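Local coordinates for uncharacterized protein (Exiguobacterium sibiricum, PDB 3B77) that is of unknown function but folds as a bacterial pleckstrin homology domain with a helical extension that probably joins its copies into an oligomer, at residues A122-E127 against K181-F186; I90-G95 against K116-I121; S137-S142 against D169-H174; Y41-L46 against Y99-D104; D52-S55 against R61-Y64. All blocks are in the same frame, centred on the assembly; numbering follows the deposited sequence.

Interaction 1: A122-E127 against K181-F186; sequences AEKQYE and KDFGSF
Lys124 meets two phenylalanine rings with the aliphatic root of its side chain: CG lies 3.9 Å from Phe183 CE1 and also 3.9 Å from Phe186 CZ. It reaches Phe183 at the ring edge, near the ring plane, and its axis runs at about a right angle to Phe186. With CG anti to the backbone nitrogen (chi1 -177°) and a bend at chi2, the chain presents these methylenes to the rings while its amine end leads away on the solvent side. On the buried side, by contrast, Gln125 CG comes to 3.8 Å from Phe183 CZ, and the Phe183 ring also rests on Ile121. The backbone of Phe183 holds the N-cap position of helix 184-191, inside an Asx turn in which Asp182 OD1 accepts from Gly184 N at 2.8 Å (158°); the helix that starts here packs on helix 108-146 through Phe186, which touches Ala120 and Ile121. The Gln125 amide stands nearly upright to the Phe183 ring, the planes 80° apart, and NE2 is 3.9 Å from Phe183 CE2. Its polar partners lie elsewhere: OE1 takes the Ile73 backbone N-H, and NE2 gives a weak bond to Tyr68 O.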
# COMPACT_ATOMS: atom_id res chain seq x y z
N ALA A 122 31.64 -34.90 -14.44
CA ALA A 122 31.52 -33.47 -14.12
C ALA A 122 30.43 -32.82 -14.96
O ALA A 122 29.64 -32.01 -14.47
CB ALA A 122 32.86 -32.76 -14.37
N GLU A 123 30.37 -33.17 -16.24
CA GLU A 123 29.39 -32.54 -17.11
C GLU A 123 27.96 -32.94 -16.74
O GLU A 123 27.07 -32.10 -16.68
CB GLU A 123 29.68 -32.82 -18.59
CG GLU A 123 28.57 -32.27 -19.50
CD GLU A 123 28.96 -32.05 -20.95
OE1 GLU A 123 30.18 -32.14 -21.28
OE2 GLU A 123 28.04 -31.77 -21.76
N LYS A 124 27.73 -34.21 -16.51
CA LYS A 124 26.39 -34.71 -16.17
C LYS A 124 25.90 -34.03 -14.91
O LYS A 124 24.72 -33.67 -14.83
CB LYS A 124 26.45 -36.21 -15.94
CG LYS A 124 25.12 -36.88 -15.65
CD LYS A 124 24.26 -36.97 -16.88
CE LYS A 124 23.06 -37.86 -16.64
NZ LYS A 124 22.12 -37.84 -17.77
N GLN A 125 26.80 -33.85 -13.94
CA GLN A 125 26.47 -33.21 -12.67
C GLN A 125 26.11 -31.79 -12.93
O GLN A 125 25.09 -31.32 -12.44
CB GLN A 125 27.61 -33.33 -11.63
CG GLN A 125 27.85 -34.77 -11.18
CD GLN A 125 28.85 -34.95 -10.05
OE1 GLN A 125 30.02 -34.49 -10.10
NE2 GLN A 125 28.39 -35.64 -9.01
N TYR A 126 26.92 -31.10 -13.72
CA TYR A 126 26.70 -29.68 -14.04
C TYR A 126 25.32 -29.47 -14.68
O TYR A 126 24.52 -28.60 -14.31
CB TYR A 126 27.77 -29.21 -15.01
CG TYR A 126 27.64 -27.74 -15.43
CD1 TYR A 126 28.26 -26.74 -14.68
CD2 TYR A 126 26.94 -27.37 -16.58
CE1 TYR A 126 28.16 -25.41 -15.06
CE2 TYR A 126 26.82 -26.03 -16.96
CZ TYR A 126 27.44 -25.06 -16.20
OH TYR A 126 27.36 -23.73 -16.57
N GLU A 127 25.05 -30.30 -15.66
CA GLU A 127 23.81 -30.18 -16.37
C GLU A 127 22.65 -30.43 -15.41
O GLU A 127 21.68 -29.69 -15.42
CB GLU A 127 23.80 -31.13 -17.57
CG GLU A 127 23.31 -30.44 -18.84
CD GLU A 127 24.17 -30.77 -20.06
OE1 GLU A 127 23.81 -31.75 -20.79
OE2 GLU A 127 25.21 -30.06 -20.26
N LYS A 181 23.18 -40.84 -8.00
CA LYS A 181 24.16 -41.45 -7.11
C LYS A 181 25.21 -42.27 -7.85
O LYS A 181 26.40 -42.22 -7.50
CB LYS A 181 23.43 -42.33 -6.08
CG LYS A 181 22.90 -41.51 -4.92
CD LYS A 181 21.78 -42.16 -4.13
CE LYS A 181 21.67 -41.51 -2.71
NZ LYS A 181 22.04 -40.03 -2.67
N ASP A 182 24.76 -42.97 -8.88
CA ASP A 182 25.54 -43.94 -9.59
C ASP A 182 26.02 -43.46 -10.98
O ASP A 182 25.25 -43.01 -11.82
CB ASP A 182 24.68 -45.20 -9.75
CG ASP A 182 25.47 -46.41 -10.03
OD1 ASP A 182 26.53 -46.33 -10.67
OD2 ASP A 182 25.02 -47.47 -9.61
N PHE A 183 27.32 -43.61 -11.20
CA PHE A 183 27.99 -43.19 -12.40
C PHE A 183 28.84 -44.34 -12.93
O PHE A 183 29.87 -44.13 -13.58
CB PHE A 183 28.88 -41.98 -12.09
CG PHE A 183 28.10 -40.70 -11.87
CD1 PHE A 183 27.72 -39.92 -12.94
CD2 PHE A 183 27.78 -40.27 -10.59
CE1 PHE A 183 27.02 -38.77 -12.75
CE2 PHE A 183 27.09 -39.09 -10.39
CZ PHE A 183 26.71 -38.35 -11.47
N GLY A 184 28.42 -45.57 -12.63
CA GLY A 184 29.13 -46.73 -13.12
C GLY A 184 29.21 -46.77 -14.64
O GLY A 184 30.27 -47.03 -15.20
N SER A 185 28.10 -46.45 -15.29
CA SER A 185 28.02 -46.52 -16.74
C SER A 185 29.00 -45.57 -17.39
O SER A 185 29.45 -45.80 -18.51
CB SER A 185 26.60 -46.23 -17.22
OG SER A 185 26.11 -45.02 -16.69
N PHE A 186 29.36 -44.51 -16.68
CA PHE A 186 30.35 -43.59 -17.19
C PHE A 186 31.77 -44.18 -17.19
O PHE A 186 32.54 -43.92 -18.10
CB PHE A 186 30.31 -42.27 -16.41
CG PHE A 186 29.08 -41.48 -16.66
CD1 PHE A 186 27.89 -41.83 -16.07
CD2 PHE A 186 29.10 -40.40 -17.50
CE1 PHE A 186 26.76 -41.11 -16.31
CE2 PHE A 186 27.96 -39.68 -17.74
CZ PHE A 186 26.80 -40.04 -17.15

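Interaction 2: I90-G95 against K116-I121; sequences IKFEIG and KALLAI
Phe92, whose ring meets Leu118, has its backbone O in a short hydrogen bond with Tyr99 N on the adjoining strand. This is one of the backbone bonds that pair strands 87-94 and 97-104; Ile90 and Phe92 direct their side chains toward the helix, and between the two segments themselves the contact is wholly apolar. One methyl does the work. Leu118 CD1 stands 3.7 Å from Phe92 CD1 and 3.8 Å from Phe92 CE1, so the methyl meets the CD1-CE1 bond of the ring obliquely. The same Leu118 CD1 reaches Ile90 CD1 at 4.0 Å, the two side chains crossing at about a right angle. CD1 is thus shared by two strand residues that alternate with the outward Lys91. Phe92 takes up the crowded position, its CG between the backbone nitrogen and the carbonyl carbon (chi1 56°), and the resulting turn of the ring puts its CD1 and CE1 beside the leucine. The Phe92 ring also meets that of Tyr99, the planes only about 5° apart. Leu118 has further neighbours in Ile73 and in Tyr187 of the last helix, and all three residues that touch are buried, although they cover a modest 103 Å² between the segments. A C-terminal helix that caps one open end of the beta sandwich, here packed on strand 87-94, is characteristic of the pleckstrin homology fold.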
# COMPACT_ATOMS: atom_id res chain seq x y z
N ILE A 90 46.92 -36.18 -13.31
CA ILE A 90 45.47 -35.96 -13.46
C ILE A 90 45.02 -35.12 -12.28
O ILE A 90 45.44 -35.34 -11.14
CB ILE A 90 44.66 -37.27 -13.55
CG1 ILE A 90 43.20 -36.98 -13.90
CG2 ILE A 90 44.79 -38.07 -12.28
CD1 ILE A 90 42.40 -38.22 -14.26
N LYS A 91 44.20 -34.12 -12.56
CA LYS A 91 43.69 -33.24 -11.54
C LYS A 91 42.18 -33.12 -11.63
O LYS A 91 41.57 -33.32 -12.68
CB LYS A 91 44.26 -31.83 -11.69
CG LYS A 91 45.78 -31.70 -11.64
CD LYS A 91 46.22 -30.28 -12.10
CE LYS A 91 45.63 -29.15 -11.21
NZ LYS A 91 46.00 -27.75 -11.65
N PHE A 92 41.58 -32.78 -10.49
CA PHE A 92 40.16 -32.49 -10.37
C PHE A 92 39.88 -31.98 -8.97
O PHE A 92 40.74 -31.98 -8.10
CB PHE A 92 39.28 -33.70 -10.67
CG PHE A 92 39.58 -34.89 -9.83
CD1 PHE A 92 40.55 -35.80 -10.22
CD2 PHE A 92 38.89 -35.11 -8.64
CE1 PHE A 92 40.82 -36.89 -9.44
CE2 PHE A 92 39.14 -36.19 -7.86
CZ PHE A 92 40.11 -37.08 -8.24
N GLU A 93 38.65 -31.51 -8.80
CA GLU A 93 38.16 -31.06 -7.53
C GLU A 93 36.89 -31.83 -7.25
O GLU A 93 36.00 -31.92 -8.09
CB GLU A 93 37.89 -29.56 -7.56
CG GLU A 93 39.16 -28.72 -7.82
CD GLU A 93 38.93 -27.22 -7.79
OE1 GLU A 93 37.81 -26.77 -7.43
OE2 GLU A 93 39.91 -26.50 -8.14
N ILE A 94 36.82 -32.40 -6.05
CA ILE A 94 35.68 -33.21 -5.64
C ILE A 94 35.14 -32.58 -4.35
O ILE A 94 35.86 -32.44 -3.36
CB ILE A 94 36.07 -34.69 -5.51
CG1 ILE A 94 34.85 -35.51 -5.13
CG2 ILE A 94 37.22 -34.89 -4.51
CD1 ILE A 94 35.07 -36.98 -5.36
N GLY A 95 33.87 -32.16 -4.39
CA GLY A 95 33.38 -31.21 -3.40
C GLY A 95 34.21 -30.00 -3.78
O GLY A 95 34.22 -29.64 -4.96
N LYS A 116 38.81 -39.03 -19.28
CA LYS A 116 37.55 -38.95 -20.03
C LYS A 116 36.36 -39.20 -19.14
O LYS A 116 35.40 -38.46 -19.22
CB LYS A 116 37.54 -39.93 -21.20
CG LYS A 116 38.54 -39.64 -22.35
CD LYS A 116 38.29 -40.65 -23.49
CE LYS A 116 39.39 -40.73 -24.53
NZ LYS A 116 39.01 -41.69 -25.67
N ALA A 117 36.42 -40.24 -18.31
CA ALA A 117 35.31 -40.62 -17.40
C ALA A 117 34.92 -39.49 -16.45
O ALA A 117 33.75 -39.11 -16.38
CB ALA A 117 35.68 -41.88 -16.57
N LEU A 118 35.92 -38.95 -15.75
CA LEU A 118 35.71 -37.85 -14.81
C LEU A 118 35.12 -36.60 -15.48
O LEU A 118 34.21 -35.94 -14.95
CB LEU A 118 37.02 -37.51 -14.11
CG LEU A 118 37.53 -38.59 -13.14
CD1 LEU A 118 38.83 -38.14 -12.46
CD2 LEU A 118 36.42 -38.92 -12.11
N LEU A 119 35.62 -36.30 -16.67
CA LEU A 119 35.15 -35.18 -17.50
C LEU A 119 33.64 -35.35 -17.82
O LEU A 119 32.85 -34.41 -17.74
CB LEU A 119 35.99 -35.18 -18.78
CG LEU A 119 36.51 -33.97 -19.56
CD1 LEU A 119 37.20 -32.93 -18.70
CD2 LEU A 119 37.50 -34.53 -20.61
N ALA A 120 33.25 -36.57 -18.14
CA ALA A 120 31.87 -36.90 -18.45
C ALA A 120 31.00 -36.81 -17.20
O ALA A 120 29.87 -36.31 -17.26
CB ALA A 120 31.82 -38.30 -19.03
N ILE A 121 31.52 -37.27 -16.07
CA ILE A 121 30.79 -37.17 -14.78
C ILE A 121 30.57 -35.70 -14.42
O ILE A 121 29.45 -35.31 -14.12
CB ILE A 121 31.54 -37.91 -13.62
CG1 ILE A 121 31.62 -39.42 -13.90
CG2 ILE A 121 30.84 -37.67 -12.27
CD1 ILE A 121 32.51 -40.15 -12.91

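Interaction 3: S137-S142 against D169-H174; sequences SSLNHS and DWLQGH
Trp170 and Leu139 lie alongside each other head to tail, each reaching from its own helix. Both have CG anti to the backbone nitrogen (chi1 178° for Trp170, -172° for Leu139), which extends each side chain toward the opposing helix. Leu139 CD1 then lies 3.6 Å from Trp170 CD1, and Leu139 CB is 3.9 Å from Trp170 NE1, so the leucine follows the pyrrole part of the indole. At the benzene part Ser138 CB approaches Trp170 CZ2 at 4.1 Å. Both come obliquely to the ring. Leu171 runs at about a right angle to Leu139 and touches its tip, CD2 being 3.6 Å from Leu139 CD1. The segments belong to an antiparallel helical hairpin, 108-146 returning as 156-178, with local axes 11.1 Å apart at an angle of 170°; its contacts with other subunits are consistent with an oligomerisation region. Within helix 156-178, His174 NE2 sits 3.2 Å above one face of the Trp170 indole, displaced toward its rim, while Trp170 NE1 is satisfied by Ala135 O on the partner helix. Replacing Trp170 by an alanine would remove the indole, and is likely to leave Ala135 O without this donor, open a gap beside Leu139 and take away the surface under His174 NE2. Ser138 OG bonds both Phe134 O and Ser167 OG of the second subunit, and Leu171 packs on Phe134 of the third.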
# COMPACT_ATOMS: atom_id res chain seq x y z
N SER A 137 12.01 -23.50 -10.30
CA SER A 137 11.35 -22.36 -10.92
C SER A 137 10.01 -22.72 -11.47
O SER A 137 9.09 -21.91 -11.40
CB SER A 137 12.21 -21.76 -12.04
OG SER A 137 13.43 -21.24 -11.51
N SER A 138 9.89 -23.92 -12.06
CA SER A 138 8.60 -24.36 -12.59
C SER A 138 7.61 -24.52 -11.44
O SER A 138 6.39 -24.30 -11.63
CB SER A 138 8.69 -25.67 -13.41
OG SER A 138 9.63 -25.55 -14.48
N LEU A 139 8.11 -24.93 -10.27
CA LEU A 139 7.23 -25.18 -9.13
C LEU A 139 6.60 -23.87 -8.66
O LEU A 139 5.38 -23.76 -8.45
CB LEU A 139 7.93 -25.97 -8.01
CG LEU A 139 6.95 -26.39 -6.90
CD1 LEU A 139 7.40 -27.60 -6.12
CD2 LEU A 139 6.67 -25.21 -5.95
N ASN A 140 7.43 -22.85 -8.58
CA ASN A 140 6.94 -21.51 -8.31
C ASN A 140 5.97 -21.02 -9.37
O ASN A 140 4.92 -20.47 -9.05
CB ASN A 140 8.12 -20.57 -8.17
CG ASN A 140 9.05 -20.94 -6.98
OD1 ASN A 140 8.61 -21.54 -5.98
ND2 ASN A 140 10.33 -20.61 -7.10
N HIS A 141 6.28 -21.18 -10.65
CA HIS A 141 5.33 -20.63 -11.63
C HIS A 141 3.92 -21.23 -11.41
O HIS A 141 2.93 -20.51 -11.50
CB HIS A 141 5.83 -20.79 -13.08
CG HIS A 141 7.13 -20.10 -13.33
ND1 HIS A 141 7.35 -18.79 -12.97
CD2 HIS A 141 8.30 -20.54 -13.87
CE1 HIS A 141 8.59 -18.45 -13.27
NE2 HIS A 141 9.19 -19.50 -13.82
N SER A 142 3.83 -22.52 -11.09
CA SER A 142 2.52 -23.12 -10.79
C SER A 142 1.84 -22.50 -9.54
O SER A 142 0.64 -22.26 -9.51
CB SER A 142 2.62 -24.66 -10.60
OG SER A 142 2.98 -25.36 -11.76
N ASP A 169 6.37 -34.71 -4.06
CA ASP A 169 6.86 -35.58 -5.11
C ASP A 169 7.73 -34.89 -6.15
O ASP A 169 8.68 -35.47 -6.63
CB ASP A 169 5.68 -36.26 -5.84
CG ASP A 169 4.98 -37.30 -4.97
OD1 ASP A 169 5.67 -37.78 -3.99
OD2 ASP A 169 3.79 -37.68 -5.26
N TRP A 170 7.31 -33.72 -6.58
CA TRP A 170 8.05 -32.96 -7.54
C TRP A 170 9.42 -32.56 -6.92
O TRP A 170 10.46 -32.80 -7.49
CB TRP A 170 7.22 -31.73 -7.92
CG TRP A 170 7.89 -30.82 -8.88
CD1 TRP A 170 8.77 -29.85 -8.58
CD2 TRP A 170 7.77 -30.83 -10.31
NE1 TRP A 170 9.21 -29.23 -9.72
CE2 TRP A 170 8.60 -29.80 -10.80
CE3 TRP A 170 7.04 -31.60 -11.22
CZ2 TRP A 170 8.76 -29.53 -12.17
CZ3 TRP A 170 7.17 -31.32 -12.58
CH2 TRP A 170 8.03 -30.31 -13.04
N LEU A 171 9.42 -32.00 -5.72
CA LEU A 171 10.70 -31.53 -5.16
C LEU A 171 11.63 -32.73 -5.00
O LEU A 171 12.84 -32.64 -5.28
CB LEU A 171 10.50 -30.83 -3.81
CG LEU A 171 9.81 -29.48 -3.85
CD1 LEU A 171 9.83 -28.77 -2.45
CD2 LEU A 171 10.58 -28.63 -4.82
N GLN A 172 11.03 -33.86 -4.63
CA GLN A 172 11.78 -35.04 -4.32
C GLN A 172 12.26 -35.76 -5.55
O GLN A 172 13.42 -36.14 -5.65
CB GLN A 172 10.90 -35.98 -3.51
CG GLN A 172 11.68 -37.19 -3.08
CD GLN A 172 10.79 -38.29 -2.72
OE1 GLN A 172 9.83 -38.58 -3.48
NE2 GLN A 172 11.09 -38.96 -1.56
N GLY A 173 11.33 -36.02 -6.46
CA GLY A 173 11.65 -36.70 -7.72
C GLY A 173 12.81 -35.99 -8.39
O GLY A 173 13.75 -36.59 -8.78
N HIS A 174 12.74 -34.68 -8.46
CA HIS A 174 13.76 -33.91 -9.13
C HIS A 174 15.08 -33.93 -8.38
O HIS A 174 16.13 -34.02 -9.02
CB HIS A 174 13.26 -32.48 -9.42
CG HIS A 174 12.28 -32.40 -10.56
ND1 HIS A 174 12.68 -32.27 -11.87
CD2 HIS A 174 10.93 -32.48 -10.60
CE1 HIS A 174 11.62 -32.25 -12.66
NE2 HIS A 174 10.54 -32.38 -11.91

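Interaction 4: Y41-L46 against Y99-D104; sequences YCFTNL and YSIDVD
Two steeply crossed antiparallel sheets, the framework of the pleckstrin homology fold, face each other where Tyr41 packs on Ile101 and Tyr99. The axes of segments 41-44 and 99-104 approach to 11.1 Å at 106°, and side chains bridge the distance. Ile101 lies over one face of the Tyr41 ring in a CH-pi contact: its CD1 is 3.7 Å from the ring centroid and 19° off the normal. Its CG1 and CG2 also touch the ring, Ile101 CG2 reaching Tyr41 CE2 at 3.9 Å and Ile101 CG1 reaching Tyr41 CE1 at 3.9 Å. With CG1 anti to the carbonyl carbon (chi1 -52°), the branch carrying CD1 is aimed at the CG and CD1 side of the tyrosine. Tyr99 meets Tyr41 edge against edge, Tyr99 CE2 standing 3.7 Å from Tyr41 CE1 and each atom near the plane of the other ring. Phe43 adds a looser touch at its rim, CZ 4.3 Å from Ile101 CD1. A serine in place of Tyr41 is likely to leave Ile101 CD1 without the ring it packs on, Tyr99 without its edge partner and a gap between the sheets. His50, on strand 47-52, stacks with the Tyr41 ring and meets Tyr99 edge-to-face. Strand 39-44 runs between 30-35 and 47-52, while strand 97-104 flanks 87-94, whose Ile90 touches Ile101, and leads on to helix 108-146.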
# COMPACT_ATOMS: atom_id res chain seq x y z
N TYR A 41 43.95 -44.41 -4.34
CA TYR A 41 42.82 -43.67 -4.90
C TYR A 41 41.88 -44.64 -5.60
O TYR A 41 42.17 -45.14 -6.66
CB TYR A 41 43.32 -42.63 -5.90
CG TYR A 41 44.31 -41.66 -5.32
CD1 TYR A 41 43.89 -40.51 -4.69
CD2 TYR A 41 45.67 -41.88 -5.43
CE1 TYR A 41 44.79 -39.61 -4.18
CE2 TYR A 41 46.59 -40.99 -4.92
CZ TYR A 41 46.15 -39.86 -4.30
OH TYR A 41 47.04 -38.96 -3.78
N CYS A 42 40.72 -44.86 -5.01
CA CYS A 42 39.79 -45.88 -5.49
C CYS A 42 38.55 -45.22 -6.03
O CYS A 42 37.85 -44.56 -5.30
CB CYS A 42 39.44 -46.76 -4.30
SG CYS A 42 38.40 -48.15 -4.61
N PHE A 43 38.33 -45.36 -7.34
CA PHE A 43 37.17 -44.77 -8.01
C PHE A 43 36.12 -45.84 -8.24
O PHE A 43 36.32 -46.75 -9.02
CB PHE A 43 37.58 -44.17 -9.35
CG PHE A 43 38.55 -43.03 -9.25
CD1 PHE A 43 39.91 -43.27 -9.15
CD2 PHE A 43 38.10 -41.72 -9.24
CE1 PHE A 43 40.81 -42.21 -9.07
CE2 PHE A 43 38.96 -40.68 -9.16
CZ PHE A 43 40.33 -40.91 -9.07
N THR A 44 34.98 -45.70 -7.56
CA THR A 44 33.87 -46.64 -7.66
C THR A 44 32.71 -45.96 -8.38
O THR A 44 32.79 -44.76 -8.73
CB THR A 44 33.36 -47.12 -6.27
OG1 THR A 44 32.48 -46.14 -5.71
CG2 THR A 44 34.51 -47.40 -5.30
N ASN A 45 31.63 -46.73 -8.59
CA ASN A 45 30.42 -46.21 -9.19
C ASN A 45 29.72 -45.18 -8.32
O ASN A 45 29.01 -44.33 -8.83
CB ASN A 45 29.43 -47.32 -9.54
CG ASN A 45 29.10 -48.20 -8.38
OD1 ASN A 45 29.97 -48.52 -7.58
ND2 ASN A 45 27.86 -48.59 -8.27
N LEU A 46 29.95 -45.23 -7.02
CA LEU A 46 29.31 -44.33 -6.09
C LEU A 46 30.18 -43.22 -5.53
O LEU A 46 29.65 -42.17 -5.15
CB LEU A 46 28.75 -45.11 -4.91
CG LEU A 46 27.86 -46.31 -5.20
CD1 LEU A 46 27.67 -47.11 -3.91
CD2 LEU A 46 26.49 -45.95 -5.87
N TYR A 99 42.50 -32.38 -6.05
CA TYR A 99 43.19 -33.65 -6.21
C TYR A 99 44.10 -33.56 -7.38
O TYR A 99 43.70 -33.16 -8.46
CB TYR A 99 42.21 -34.81 -6.39
CG TYR A 99 41.82 -35.42 -5.08
CD1 TYR A 99 40.83 -34.85 -4.29
CD2 TYR A 99 42.48 -36.53 -4.60
CE1 TYR A 99 40.49 -35.41 -3.05
CE2 TYR A 99 42.15 -37.09 -3.36
CZ TYR A 99 41.16 -36.53 -2.59
OH TYR A 99 40.86 -37.08 -1.36
N SER A 100 45.36 -33.90 -7.14
CA SER A 100 46.36 -33.96 -8.17
C SER A 100 47.04 -35.30 -7.96
O SER A 100 47.62 -35.53 -6.92
CB SER A 100 47.35 -32.83 -7.98
OG SER A 100 48.46 -33.01 -8.85
N ILE A 101 46.94 -36.19 -8.95
CA ILE A 101 47.50 -37.53 -8.82
C ILE A 101 48.51 -37.79 -9.93
O ILE A 101 48.18 -37.67 -11.11
CB ILE A 101 46.38 -38.60 -8.87
CG1 ILE A 101 45.28 -38.28 -7.83
CG2 ILE A 101 46.96 -39.99 -8.63
CD1 ILE A 101 44.04 -39.14 -7.96
N ASP A 102 49.74 -38.13 -9.54
CA ASP A 102 50.83 -38.46 -10.48
C ASP A 102 50.86 -39.95 -10.73
O ASP A 102 50.81 -40.73 -9.80
CB ASP A 102 52.19 -38.02 -9.92
CG ASP A 102 52.38 -36.51 -9.97
OD1 ASP A 102 52.14 -35.92 -11.05
OD2 ASP A 102 52.78 -35.91 -8.95
N VAL A 103 50.92 -40.34 -12.01
CA VAL A 103 50.82 -41.73 -12.40
C VAL A 103 51.94 -42.08 -13.38
O VAL A 103 52.30 -41.28 -14.25
CB VAL A 103 49.44 -42.03 -13.04
CG1 VAL A 103 49.30 -43.50 -13.36
CG2 VAL A 103 48.34 -41.61 -12.14
N ASP A 104 52.46 -43.30 -13.24
CA ASP A 104 53.48 -43.86 -14.11
C ASP A 104 53.13 -43.62 -15.57
O ASP A 104 52.11 -44.13 -16.05
CB ASP A 104 53.59 -45.37 -13.84
CG ASP A 104 54.80 -46.03 -14.52
OD1 ASP A 104 55.31 -45.54 -15.57
OD2 ASP A 104 55.23 -47.07 -13.97

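Interaction 5: D52-S55 against R61-Y64; sequences DGES and RVLY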
# COMPACT_ATOMS: atom_id res chain seq x y z
N ASP A 52 44.59 -41.78 2.65
CA ASP A 52 45.63 -40.74 2.62
C ASP A 52 46.74 -41.01 3.61
O ASP A 52 46.50 -41.00 4.82
CB ASP A 52 44.99 -39.37 2.93
CG ASP A 52 45.99 -38.17 2.89
OD1 ASP A 52 47.19 -38.32 2.61
OD2 ASP A 52 45.51 -37.05 3.15
N GLY A 53 47.96 -41.23 3.11
CA GLY A 53 49.13 -41.39 3.96
C GLY A 53 49.88 -40.07 4.06
O GLY A 53 50.58 -39.68 3.12
N GLU A 54 49.72 -39.39 5.19
CA GLU A 54 50.40 -38.11 5.45
C GLU A 54 51.75 -38.28 6.19
O GLU A 54 52.22 -37.36 6.88
CB GLU A 54 49.45 -37.18 6.23
CG GLU A 54 49.17 -37.65 7.67
CD GLU A 54 47.77 -37.32 8.18
OE1 GLU A 54 46.96 -36.72 7.43
OE2 GLU A 54 47.47 -37.69 9.34
N SER A 55 52.37 -39.46 6.05
CA SER A 55 53.71 -39.73 6.59
C SER A 55 54.59 -40.45 5.54
O SER A 55 54.08 -41.12 4.62
CB SER A 55 53.62 -40.56 7.89
N ARG A 61 46.95 -44.51 7.75
CA ARG A 61 46.19 -43.97 6.63
C ARG A 61 44.89 -43.37 7.10
O ARG A 61 44.14 -44.02 7.81
CB ARG A 61 45.82 -45.08 5.66
CG ARG A 61 46.98 -45.77 5.03
CD ARG A 61 47.82 -44.79 4.25
NE ARG A 61 48.31 -45.38 3.02
CZ ARG A 61 49.53 -45.86 2.84
NH1 ARG A 61 50.43 -45.81 3.83
NH2 ARG A 61 49.87 -46.37 1.66
N VAL A 62 44.60 -42.14 6.67
CA VAL A 62 43.30 -41.53 6.91
C VAL A 62 42.37 -41.93 5.75
O VAL A 62 42.72 -41.76 4.58
CB VAL A 62 43.40 -40.00 7.03
CG1 VAL A 62 42.05 -39.40 7.32
CG2 VAL A 62 44.40 -39.63 8.12
N LEU A 63 41.20 -42.47 6.09
CA LEU A 63 40.23 -42.91 5.07
C LEU A 63 39.22 -41.78 4.81
O LEU A 63 38.59 -41.30 5.71
CB LEU A 63 39.51 -44.20 5.51
CG LEU A 63 39.29 -45.26 4.41
N TYR A 64 39.13 -41.35 3.55
CA TYR A 64 38.11 -40.39 3.08
C TYR A 64 37.13 -41.08 2.15
O TYR A 64 37.49 -42.04 1.51
CB TYR A 64 38.78 -39.25 2.31
CG TYR A 64 39.60 -38.36 3.21
CD1 TYR A 64 39.00 -37.36 3.96
CD2 TYR A 64 40.98 -38.52 3.31
CE1 TYR A 64 39.74 -36.55 4.79
CE2 TYR A 64 41.73 -37.71 4.13
CZ TYR A 64 41.09 -36.72 4.87
OH TYR A 64 41.79 -35.87 5.70
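Asp52 and Tyr64 come together through their first torsions: the aspartate CG is anti to the backbone nitrogen (chi1 -178°), and the tyrosine CG is anti to the carbonyl carbon (chi1 -69°). These torsions help to lay the two side chains alongside each other in the same direction. Asp52 CB lies at the edge of the Tyr64 ring, in its plane, 3.9 Å from Tyr64 CE2, and the carboxylate is turned 38° from that plane. The backbones supply the firm links. Asp52 N donates to Val62 O at 2.7 Å and Val62 N to Asp52 O at 2.9 Å, both close to straight, making an antiparallel hydrogen-bonded pair. Asp52 O also receives a CA-H contact from Arg61 CA at 3.5 Å. Toward the turn the grip passes to side chains. Arg61, bent at chi2, brings CD to 3.7 Å from Gly53 CA, a place where a side chain on Gly53 would be tight. On the face that carries Asp52 and Val62, the folded-over Glu54 brings OE2 to 3.8 Å from Val62 CG2, a van der Waals contact of a carboxylate oxygen with a methyl. Asp52 OD1 is close to Asp39 OD2, which may raise the proton affinity of one of them, and Tyr64 has a cation-pi partner in Lys97. This is the base of the beta hairpin joining strands 47-52 and 62-67 at the edge of the larger sheet, which continues beyond Val62 and Leu63 by antiparallel pairing with a strand of the third subunit.

How the interactions relate
Interactions 2 and 4 are buried and belong to one core: their centres are 9 Å apart and strands 87-94 and 97-104 pair between them. Both are apolar, one methyl-centred, the other aromatic. Interaction 1 shares helix 108-146 with interaction 2 and touches it through Phe183 and Phe186, yet is only partly buried and mixes aliphatic, aromatic and amide groups. Interaction 3 uses the same helix much farther along, its centre 29 Å from that of interaction 2, and is buried with help from other subunits. Interaction 5 differs most, a surface hairpin joined by backbone hydrogen bonds, its centre about 41 Å from that of interaction 3, though both touch the third subunit.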